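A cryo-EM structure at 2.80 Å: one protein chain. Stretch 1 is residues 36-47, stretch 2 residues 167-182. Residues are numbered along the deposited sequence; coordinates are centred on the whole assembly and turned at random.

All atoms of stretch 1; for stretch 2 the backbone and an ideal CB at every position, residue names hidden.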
# COMPACT_ATOMS: atom_id res chain seq x y z
N ASP A 36 2.54 -0.00 -42.09
CA ASP A 36 1.51 -0.95 -42.50
C ASP A 36 1.77 -2.35 -41.96
O ASP A 36 2.92 -2.74 -41.72
CB ASP A 36 1.40 -1.00 -44.03
CG ASP A 36 2.72 -1.26 -44.71
OD1 ASP A 36 3.76 -1.23 -44.03
OD2 ASP A 36 2.73 -1.50 -45.94
N ARG A 37 0.69 -3.11 -41.78
CA ARG A 37 0.77 -4.46 -41.25
C ARG A 37 1.01 -5.51 -42.32
O ARG A 37 1.33 -6.66 -41.98
CB ARG A 37 -0.51 -4.80 -40.47
CG ARG A 37 -1.74 -4.92 -41.33
CD ARG A 37 -2.98 -5.17 -40.49
NE ARG A 37 -4.15 -5.41 -41.33
CZ ARG A 37 -4.94 -4.45 -41.80
NH1 ARG A 37 -4.70 -3.18 -41.51
NH2 ARG A 37 -5.98 -4.76 -42.56
N VAL A 38 0.86 -5.15 -43.59
CA VAL A 38 1.22 -6.07 -44.67
C VAL A 38 2.73 -6.28 -44.69
O VAL A 38 3.21 -7.41 -44.81
CB VAL A 38 0.70 -5.53 -46.01
CG1 VAL A 38 1.12 -6.44 -47.14
CG2 VAL A 38 -0.81 -5.40 -45.96
N ALA A 39 3.49 -5.19 -44.53
CA ALA A 39 4.94 -5.30 -44.45
C ALA A 39 5.39 -5.99 -43.17
O ALA A 39 6.42 -6.65 -43.16
CB ALA A 39 5.59 -3.93 -44.56
N ARG A 40 4.61 -5.88 -42.09
CA ARG A 40 4.96 -6.57 -40.86
C ARG A 40 4.72 -8.07 -40.97
O ARG A 40 5.54 -8.87 -40.49
CB ARG A 40 4.20 -5.99 -39.67
CG ARG A 40 4.64 -4.59 -39.32
CD ARG A 40 4.17 -4.16 -37.95
NE ARG A 40 2.73 -3.99 -37.86
CZ ARG A 40 2.09 -2.86 -38.14
NH1 ARG A 40 2.77 -1.81 -38.55
NH2 ARG A 40 0.78 -2.79 -38.02
N HIS A 41 3.63 -8.47 -41.62
CA HIS A 41 3.42 -9.89 -41.91
C HIS A 41 4.45 -10.42 -42.90
O HIS A 41 4.84 -11.58 -42.81
CB HIS A 41 2.01 -10.12 -42.44
CG HIS A 41 1.64 -11.57 -42.55
ND1 HIS A 41 1.97 -12.34 -43.65
CD2 HIS A 41 0.97 -12.39 -41.71
CE1 HIS A 41 1.53 -13.57 -43.47
NE2 HIS A 41 0.91 -13.63 -42.30
N ASP A 42 4.90 -9.57 -43.83
CA ASP A 42 5.94 -9.98 -44.77
C ASP A 42 7.29 -10.14 -44.08
O ASP A 42 8.05 -11.06 -44.40
CB ASP A 42 6.03 -8.96 -45.90
CG ASP A 42 6.78 -9.47 -47.11
OD1 ASP A 42 7.18 -10.66 -47.13
OD2 ASP A 42 7.00 -8.68 -48.05
N PHE A 43 7.61 -9.24 -43.15
CA PHE A 43 8.89 -9.28 -42.46
C PHE A 43 8.95 -10.44 -41.48
O PHE A 43 9.97 -11.13 -41.39
CB PHE A 43 9.11 -7.96 -41.73
CG PHE A 43 10.41 -7.89 -40.98
CD1 PHE A 43 11.60 -7.72 -41.65
CD2 PHE A 43 10.42 -7.96 -39.60
CE1 PHE A 43 12.79 -7.65 -40.97
CE2 PHE A 43 11.62 -7.89 -38.90
CZ PHE A 43 12.80 -7.74 -39.59
N LEU A 44 7.87 -10.67 -40.73
CA LEU A 44 7.89 -11.73 -39.73
C LEU A 44 7.73 -13.11 -40.34
O LEU A 44 8.13 -14.10 -39.72
CB LEU A 44 6.81 -11.49 -38.68
CG LEU A 44 6.98 -10.28 -37.77
CD1 LEU A 44 5.76 -10.08 -36.91
CD2 LEU A 44 8.21 -10.44 -36.91
N PHE A 45 7.16 -13.21 -41.54
CA PHE A 45 6.81 -14.50 -42.13
C PHE A 45 7.25 -14.55 -43.58
O PHE A 45 6.48 -14.90 -44.48
CB PHE A 45 5.32 -14.76 -42.03
CG PHE A 45 4.79 -14.65 -40.64
CD1 PHE A 45 5.16 -15.55 -39.67
CD2 PHE A 45 3.90 -13.64 -40.31
CE1 PHE A 45 4.68 -15.45 -38.39
CE2 PHE A 45 3.40 -13.53 -39.03
CZ PHE A 45 3.79 -14.44 -38.07
N ASN A 46 8.50 -14.19 -43.84
CA ASN A 46 9.06 -14.31 -45.17
C ASN A 46 9.24 -15.78 -45.54
O ASN A 46 9.35 -16.65 -44.67
CB ASN A 46 10.40 -13.58 -45.24
CG ASN A 46 10.90 -13.36 -46.66
OD1 ASN A 46 10.22 -13.72 -47.62
ND2 ASN A 46 12.08 -12.78 -46.79
N ASN A 47 9.25 -16.06 -46.84
CA ASN A 47 9.33 -17.44 -47.31
C ASN A 47 10.77 -17.93 -47.32
O ASN A 47 11.02 -19.14 -47.23
CB ASN A 47 8.70 -17.53 -48.70
CG ASN A 47 8.34 -18.95 -49.09
OD1 ASN A 47 8.48 -19.88 -48.31
ND2 ASN A 47 7.86 -19.11 -50.32
N UNK A 167 14.91 -18.35 -33.32
CA UNK A 167 13.72 -17.63 -32.88
C UNK A 167 12.83 -17.28 -34.06
O UNK A 167 11.61 -17.16 -33.91
CB UNK A 167 14.11 -16.36 -32.12
N UNK A 168 13.41 -17.18 -35.27
CA UNK A 168 12.60 -17.01 -36.47
C UNK A 168 11.75 -18.24 -36.75
O UNK A 168 10.57 -18.13 -37.12
CB UNK A 168 13.49 -16.71 -37.67
N UNK A 169 12.32 -19.44 -36.56
CA UNK A 169 11.55 -20.65 -36.77
C UNK A 169 10.50 -20.84 -35.69
O UNK A 169 9.43 -21.37 -35.98
CB UNK A 169 12.48 -21.87 -36.82
N UNK A 170 10.78 -20.39 -34.46
CA UNK A 170 9.73 -20.40 -33.44
C UNK A 170 8.58 -19.45 -33.79
O UNK A 170 7.41 -19.82 -33.64
CB UNK A 170 10.32 -20.02 -32.08
N UNK A 171 8.90 -18.24 -34.27
CA UNK A 171 7.86 -17.28 -34.67
C UNK A 171 7.03 -17.82 -35.83
O UNK A 171 5.80 -17.72 -35.82
CB UNK A 171 8.49 -15.94 -35.06
N UNK A 172 7.68 -18.47 -36.79
CA UNK A 172 6.95 -18.99 -37.94
C UNK A 172 6.13 -20.22 -37.57
O UNK A 172 4.99 -20.38 -38.04
CB UNK A 172 7.92 -19.33 -39.07
N UNK A 173 6.66 -21.11 -36.73
CA UNK A 173 5.89 -22.29 -36.35
C UNK A 173 4.78 -21.98 -35.36
O UNK A 173 3.86 -22.79 -35.23
CB UNK A 173 6.82 -23.35 -35.75
N UNK A 174 4.84 -20.86 -34.65
CA UNK A 174 3.77 -20.54 -33.72
C UNK A 174 2.74 -19.56 -34.26
O UNK A 174 1.59 -19.60 -33.82
CB UNK A 174 4.37 -19.97 -32.43
N UNK A 175 3.10 -18.68 -35.20
CA UNK A 175 2.22 -17.57 -35.53
C UNK A 175 1.90 -17.43 -37.01
O UNK A 175 1.18 -16.50 -37.38
CB UNK A 175 2.85 -16.27 -35.03
N UNK A 176 2.41 -18.30 -37.88
CA UNK A 176 2.10 -18.21 -39.31
C UNK A 176 0.93 -19.14 -39.59
O UNK A 176 1.10 -20.34 -39.82
CB UNK A 176 3.31 -18.57 -40.17
N UNK A 177 -0.27 -18.58 -39.57
CA UNK A 177 -1.51 -19.31 -39.84
C UNK A 177 -2.24 -18.52 -40.92
O UNK A 177 -3.08 -17.67 -40.62
CB UNK A 177 -2.37 -19.48 -38.58
N UNK A 178 -1.92 -18.79 -42.18
CA UNK A 178 -2.57 -18.11 -43.28
C UNK A 178 -1.76 -16.95 -43.82
O UNK A 178 -0.53 -16.89 -43.71
CB UNK A 178 -3.95 -17.61 -42.84
N UNK A 179 -2.47 -15.99 -44.41
CA UNK A 179 -1.87 -14.79 -44.97
C UNK A 179 -2.18 -13.54 -44.16
O UNK A 179 -1.94 -12.43 -44.63
CB UNK A 179 -2.35 -14.60 -46.41
N UNK A 180 -2.72 -13.70 -42.95
CA UNK A 180 -2.84 -12.61 -41.99
C UNK A 180 -2.39 -13.10 -40.63
O UNK A 180 -2.08 -14.28 -40.44
CB UNK A 180 -4.27 -12.08 -41.93
N UNK A 181 -2.32 -12.18 -39.67
CA UNK A 181 -1.99 -12.56 -38.31
C UNK A 181 -3.15 -13.34 -37.70
O UNK A 181 -4.31 -13.09 -38.03
CB UNK A 181 -1.66 -11.33 -37.47
N UNK A 182 -2.87 -14.30 -36.81
CA UNK A 182 -3.95 -15.12 -36.24
C UNK A 182 -4.88 -14.36 -35.31
O UNK A 182 -5.97 -14.87 -35.00
CB UNK A 182 -3.35 -16.30 -35.48

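Stretch 2 opens as a helix (167-175) whose axis approaches that of helix 37-44 to 11.6 Å at 119°; the remainder is loop. At 167, 169 and 170 the ideal CB has nothing of stretch 1 within 5.5 Å, so these positions are unconstrained here; they hold L167, T169 and Y170.

Position 168 also has an unoccupied CB and points sideways, but the carbonyls of F43 and L44, at the C-terminal end of helix 37-44, accept no backbone hydrogen bond within the stretch, so a long donor would suit. It is R168. Its NH2 comes 2.9 Å from F43 O, although the angle is too poor for a hydrogen bond, and its CZ lies 5.5 Å from the F43 ring centroid, near the ring normal: a weak cation-pi attraction at most.

At 171 CA-to-CB points toward stretch 1, with L44 O 5.0 Å and F45 CE1 5.1 Å from the ideal CB. A small or medium apolar side chain fits; V171 places CG1 4.0 Å from F45 CE1.

Position 172 points sideways, its ideal CB 4.7 Å from F45 CD1. Beyond lies the carbonyl of N46, favouring a long donor. K172 extends to it, NZ donating to N46 O at 3.0 Å.

Positions 173 and 174 offer no contact, and L173 and L174 make none. At 175 the ideal CB is already 3.7 Å from F45 CZ, while the bond points sideways; many residues could supply that CB. The deposited F175 touches through CB, at 3.7 Å from F45 CZ, and its ring leads away.

At 176 helical phi/psi ends, and the ideal CB sits 3.6 Å from F45 CD1. A flat side chain could lie against both F45 and H41. H176 does so: ND1 is 3.4 Å from F45 CB, and CE1 is 3.9 Å from H41 CE1, rim to rim.

Position 177 points away, and K177 makes no contact. At 178, phi/psi of 98/-154 would jam a CB against the preceding carbonyl O, which calls for glycine; it is G178, whose O lies near the plane of the H41 ring.

Positions 179 and 180 point away, leaving polar residues acceptable. In D179 and E180 it is backbone that meets H41: D179 C lies over one ring face, 3.6 Å from H41 NE2, and E180 O is also 3.6 Å from H41 NE2.

At 181 the ideal CB is 5.1 Å from H41 CD2, beside a hollow lined by R37, R40, H41, L44 and F45. A large apolar or aromatic group suits. F181 enters it, receiving the H41 edge on its face; its CE1 reaches F45 CE2 at 3.6 Å and L44 CD1 at 4.0 Å. Position 182, P182, is out of reach.

Stretch 2, residues 167-182: LRTYVKLLFHKGDEFP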
# COMPACT_ATOMS: atom_id res chain seq x y z
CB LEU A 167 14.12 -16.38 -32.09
CG LEU A 167 13.01 -15.64 -31.34
CD1 LEU A 167 12.39 -16.53 -30.28
CD2 LEU A 167 13.52 -14.36 -30.71
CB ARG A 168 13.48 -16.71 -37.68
CG ARG A 168 14.32 -15.47 -37.56
CD ARG A 168 13.47 -14.25 -37.35
NE ARG A 168 12.59 -13.92 -38.46
CZ ARG A 168 12.92 -13.10 -39.46
NH1 ARG A 168 14.11 -12.53 -39.48
NH2 ARG A 168 12.05 -12.86 -40.42
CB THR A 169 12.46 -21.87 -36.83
OG1 THR A 169 13.07 -22.06 -35.55
CG2 THR A 169 13.54 -21.64 -37.86
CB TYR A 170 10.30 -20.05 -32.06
CG TYR A 170 10.87 -21.24 -31.33
CD1 TYR A 170 10.03 -22.15 -30.71
CD2 TYR A 170 12.24 -21.44 -31.25
CE1 TYR A 170 10.54 -23.24 -30.04
CE2 TYR A 170 12.75 -22.53 -30.58
CZ TYR A 170 11.90 -23.42 -29.97
OH TYR A 170 12.40 -24.51 -29.30
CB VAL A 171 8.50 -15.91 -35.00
CG1 VAL A 171 7.51 -14.98 -35.67
CG2 VAL A 171 8.99 -15.24 -33.73
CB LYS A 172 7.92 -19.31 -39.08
CG LYS A 172 7.22 -19.66 -40.38
CD LYS A 172 8.20 -20.05 -41.47
CE LYS A 172 8.92 -18.84 -42.02
NZ LYS A 172 9.77 -19.21 -43.18
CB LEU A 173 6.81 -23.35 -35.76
CG LEU A 173 7.74 -24.12 -36.68
CD1 LEU A 173 8.65 -25.00 -35.85
CD2 LEU A 173 6.93 -24.95 -37.65
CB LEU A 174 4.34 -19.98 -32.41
CG LEU A 174 5.11 -20.95 -31.50
CD1 LEU A 174 5.78 -20.20 -30.37
CD2 LEU A 174 4.20 -22.03 -30.96
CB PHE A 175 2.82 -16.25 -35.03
CG PHE A 175 3.18 -16.27 -33.58
CD1 PHE A 175 2.20 -16.23 -32.61
CD2 PHE A 175 4.51 -16.30 -33.19
CE1 PHE A 175 2.53 -16.25 -31.27
CE2 PHE A 175 4.85 -16.32 -31.85
CZ PHE A 175 3.86 -16.30 -30.90
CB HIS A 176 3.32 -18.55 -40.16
CG HIS A 176 3.09 -18.37 -41.63
ND1 HIS A 176 2.92 -17.13 -42.20
CD2 HIS A 176 3.03 -19.26 -42.64
CE1 HIS A 176 2.75 -17.27 -43.50
NE2 HIS A 176 2.81 -18.55 -43.80
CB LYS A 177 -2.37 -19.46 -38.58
CG LYS A 177 -2.11 -20.71 -37.74
CD LYS A 177 -0.80 -20.66 -36.99
CE LYS A 177 -0.49 -21.98 -36.31
NZ LYS A 177 -1.54 -22.33 -35.31
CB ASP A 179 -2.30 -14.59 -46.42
CG ASP A 179 -1.59 -15.54 -47.37
OD1 ASP A 179 -0.43 -15.91 -47.08
OD2 ASP A 179 -2.18 -15.91 -48.40
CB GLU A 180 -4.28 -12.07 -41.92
CG GLU A 180 -4.72 -11.30 -43.15
CD GLU A 180 -6.10 -10.72 -42.99
OE1 GLU A 180 -6.76 -11.02 -41.97
OE2 GLU A 180 -6.54 -9.97 -43.89
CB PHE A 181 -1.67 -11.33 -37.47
CG PHE A 181 -0.44 -10.58 -37.91
CD1 PHE A 181 0.82 -11.10 -37.67
CD2 PHE A 181 -0.54 -9.34 -38.51
CE1 PHE A 181 1.96 -10.41 -38.06
CE2 PHE A 181 0.59 -8.65 -38.90
CZ PHE A 181 1.84 -9.18 -38.67
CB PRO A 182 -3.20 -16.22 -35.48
CG PRO A 182 -1.85 -16.24 -36.08
CD PRO A 182 -1.55 -14.83 -36.44
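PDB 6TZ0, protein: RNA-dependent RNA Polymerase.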